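PDB 1VB5: translation initiation factor eIF-2B from Pyrococcus horikoshii, which is an archaeal homologue of the regulatory subunits of eIF2B and probably takes part in exchanging GDP for GTP on initiation factor 2. Local coordinates for residues A181-D186 against I212-A217. Residues are numbered along the deposited sequence; the frame is centred on the assembly and turned at random.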
ATOM      1  N   ALA B 181     -11.993 -11.939   0.459  1.00 18.61           N
ATOM      2  CA  ALA B 181     -10.780 -11.525   1.139  1.00 14.48           C
ATOM      3  C   ALA B 181     -10.738 -12.187   2.514  1.00 20.68           C
ATOM      4  O   ALA B 181     -11.755 -12.262   3.210  1.00 15.71           O
ATOM      5  CB  ALA B 181     -10.757 -10.003   1.286  1.00 14.79           C
ATOM      6  N   ILE B 182      -9.558 -12.672   2.891  1.00 16.05           N
ATOM      7  CA  ILE B 182      -9.362 -13.322   4.175  1.00 13.81           C
ATOM      8  C   ILE B 182      -8.032 -12.876   4.760  1.00 15.73           C
ATOM      9  O   ILE B 182      -6.976 -13.169   4.203  1.00 22.39           O
ATOM     10  CB  ILE B 182      -9.342 -14.868   4.039  1.00 16.18           C
ATOM     11  CG1 ILE B 182     -10.671 -15.366   3.471  1.00 20.49           C
ATOM     12  CG2 ILE B 182      -9.095 -15.510   5.400  1.00 21.93           C
ATOM     13  CD1 ILE B 182     -10.744 -16.881   3.295  1.00 19.56           C
ATOM     14  N   VAL B 183      -8.083 -12.154   5.875  1.00 17.04           N
ATOM     15  CA  VAL B 183      -6.872 -11.695   6.534  1.00 14.46           C
ATOM     16  C   VAL B 183      -6.883 -12.165   7.983  1.00 19.68           C
ATOM     17  O   VAL B 183      -7.920 -12.588   8.503  1.00 18.41           O
ATOM     18  CB  VAL B 183      -6.756 -10.149   6.510  1.00 19.41           C
ATOM     19  CG1 VAL B 183      -6.776  -9.647   5.060  1.00 21.34           C
ATOM     20  CG2 VAL B 183      -7.890  -9.518   7.308  1.00 14.36           C
ATOM     21  N   GLY B 184      -5.724 -12.108   8.626  1.00 19.46           N
ATOM     22  CA  GLY B 184      -5.634 -12.518  10.013  1.00 18.98           C
ATOM     23  C   GLY B 184      -5.903 -11.325  10.908  1.00 20.35           C
ATOM     24  O   GLY B 184      -6.515 -10.343  10.477  1.00 23.03           O
ATOM     25  N   ALA B 185      -5.441 -11.404  12.150  1.00 19.22           N
ATOM     26  CA  ALA B 185      -5.626 -10.327  13.107  1.00 15.23           C
ATOM     27  C   ALA B 185      -4.680 -10.490  14.286  1.00 19.70           C
ATOM     28  O   ALA B 185      -4.410 -11.610  14.732  1.00 26.50           O
ATOM     29  CB  ALA B 185      -7.061 -10.310  13.602  1.00 17.62           C
ATOM     30  N   ASP B 186      -4.175  -9.366  14.780  1.00 14.70           N
ATOM     31  CA  ASP B 186      -3.285  -9.357  15.929  1.00 19.96           C
ATOM     32  C   ASP B 186      -4.139  -9.088  17.164  1.00 17.72           C
ATOM     33  O   ASP B 186      -3.752  -9.408  18.281  1.00 20.88           O
ATOM     34  CB  ASP B 186      -2.223  -8.265  15.763  1.00 18.38           C
ATOM     35  CG  ASP B 186      -1.284  -8.550  14.610  1.00 29.88           C
ATOM     36  OD1 ASP B 186      -0.381  -9.403  14.765  1.00 34.50           O
ATOM     37  OD2 ASP B 186      -1.455  -7.935  13.537  1.00 30.27           O
ATOM     38  N   ILE B 212     -16.762  -7.016  -2.236  1.00 14.80           N
ATOM     39  CA  ILE B 212     -16.012  -8.246  -2.054  1.00 18.76           C
ATOM     40  C   ILE B 212     -16.056  -8.570  -0.562  1.00 15.95           C
ATOM     41  O   ILE B 212     -15.545  -7.810   0.258  1.00 14.16           O
ATOM     42  CB  ILE B 212     -14.550  -8.063  -2.516  1.00 15.92           C
ATOM     43  CG1 ILE B 212     -14.536  -7.820  -4.024  1.00 14.71           C
ATOM     44  CG2 ILE B 212     -13.722  -9.302  -2.183  1.00 15.75           C
ATOM     45  CD1 ILE B 212     -13.415  -6.951  -4.466  1.00 29.46           C
ATOM     46  N   PRO B 213     -16.696  -9.688  -0.193  1.00 15.32           N
ATOM     47  CA  PRO B 213     -16.777 -10.063   1.222  1.00 17.44           C
ATOM     48  C   PRO B 213     -15.418 -10.137   1.891  1.00 14.85           C
ATOM     49  O   PRO B 213     -14.510 -10.825   1.426  1.00 15.85           O
ATOM     50  CB  PRO B 213     -17.529 -11.401   1.200  1.00 17.99           C
ATOM     51  CG  PRO B 213     -17.451 -11.857  -0.237  1.00 30.81           C
ATOM     52  CD  PRO B 213     -17.485 -10.599  -1.035  1.00 15.73           C
ATOM     53  N   PHE B 214     -15.300  -9.414   2.996  1.00 15.40           N
ATOM     54  CA  PHE B 214     -14.060  -9.308   3.760  1.00 16.47           C
ATOM     55  C   PHE B 214     -14.149 -10.066   5.087  1.00 19.55           C
ATOM     56  O   PHE B 214     -14.880  -9.660   5.989  1.00 14.70           O
ATOM     57  CB  PHE B 214     -13.793  -7.822   4.030  1.00 14.82           C
ATOM     58  CG  PHE B 214     -12.420  -7.519   4.561  1.00 14.37           C
ATOM     59  CD1 PHE B 214     -11.372  -7.233   3.691  1.00 12.44           C
ATOM     60  CD2 PHE B 214     -12.192  -7.446   5.929  1.00 14.38           C
ATOM     61  CE1 PHE B 214     -10.122  -6.869   4.178  1.00 17.25           C
ATOM     62  CE2 PHE B 214     -10.941  -7.083   6.429  1.00 14.11           C
ATOM     63  CZ  PHE B 214      -9.905  -6.792   5.547  1.00 18.15           C
ATOM     64  N   TYR B 215     -13.392 -11.153   5.215  1.00 21.77           N
ATOM     65  CA  TYR B 215     -13.407 -11.936   6.449  1.00 16.61           C
ATOM     66  C   TYR B 215     -12.099 -11.852   7.210  1.00 14.86           C
ATOM     67  O   TYR B 215     -11.018 -11.767   6.619  1.00 14.65           O
ATOM     68  CB  TYR B 215     -13.717 -13.409   6.163  1.00 15.24           C
ATOM     69  CG  TYR B 215     -15.160 -13.684   5.803  1.00 13.10           C
ATOM     70  CD1 TYR B 215     -15.633 -13.484   4.499  1.00 14.38           C
ATOM     71  CD2 TYR B 215     -16.057 -14.145   6.769  1.00 13.02           C
ATOM     72  CE1 TYR B 215     -16.969 -13.746   4.174  1.00 13.16           C
ATOM     73  CE2 TYR B 215     -17.388 -14.402   6.456  1.00  9.59           C
ATOM     74  CZ  TYR B 215     -17.838 -14.207   5.163  1.00 14.90           C
ATOM     75  OH  TYR B 215     -19.151 -14.515   4.858  1.00 20.76           O
ATOM     76  N   VAL B 216     -12.212 -11.889   8.531  1.00 13.44           N
ATOM     77  CA  VAL B 216     -11.058 -11.831   9.409  1.00 17.98           C
ATOM     78  C   VAL B 216     -10.967 -13.144  10.179  1.00 20.84           C
ATOM     79  O   VAL B 216     -11.960 -13.611  10.731  1.00 19.22           O
ATOM     80  CB  VAL B 216     -11.191 -10.668  10.414  1.00 21.71           C
ATOM     81  CG1 VAL B 216     -10.031 -10.701  11.413  1.00 23.76           C
ATOM     82  CG2 VAL B 216     -11.227  -9.345   9.665  1.00 14.15           C
ATOM     83  N   ALA B 217      -9.784 -13.747  10.193  1.00 21.29           N
ATOM     84  CA  ALA B 217      -9.584 -15.004  10.908  1.00 18.99           C
ATOM     85  C   ALA B 217      -8.879 -14.706  12.220  1.00 19.13           C
ATOM     86  O   ALA B 217      -7.736 -14.246  12.226  1.00 16.72           O
ATOM     87  CB  ALA B 217      -8.741 -15.959  10.067  1.00 19.81           C
TER
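Ala181, Ile182 and Val183 pair in parallel with Phe214, Tyr215 and Val216, joining two neighbouring central strands of the Rossmann-like sheet in the C-terminal half of the chain; helix 200-209 lies in the connection between them. Four backbone hydrogen bonds alternate along the seam. Ala181 N gives to Pro213 O and Ala181 O takes Tyr215 N (2.8 Å), then Val183 N gives to Tyr215 O (3.1 Å) and Val183 O takes Ala217 N, so that Ala181 and Val183 use both their N-H and C=O on this partner. Ile182 turns its own backbone to the other neighbour, bonding to Ile114. The carbonyls of Tyr215 and Val183 also receive CA-H...O contacts, from Ile182 CA at 3.3 Å and from Val216 CA.

Apolar packing covers the face that carries Ala181, Val183, Phe214 and Val216. The Phe214 ring, its CG anti to the backbone N (chi1 -168°), extends over strand 180-183, where CD1 meets Ala181 CB at 3.7 Å and CZ meets Val183 CG2 at 3.8 Å; Leu203 and Ala204 of helix 200-209 pack against this face. On the other face, Ile182 and Ala217 touch helix 120-131. Beyond the end of strand 180-183, Gly184 and Ala185 still meet Val216 of strand 214-217: its CG1, anti to the backbone N (chi1 175°), lies 3.7 Å from both Gly184 O and Ala185 CB.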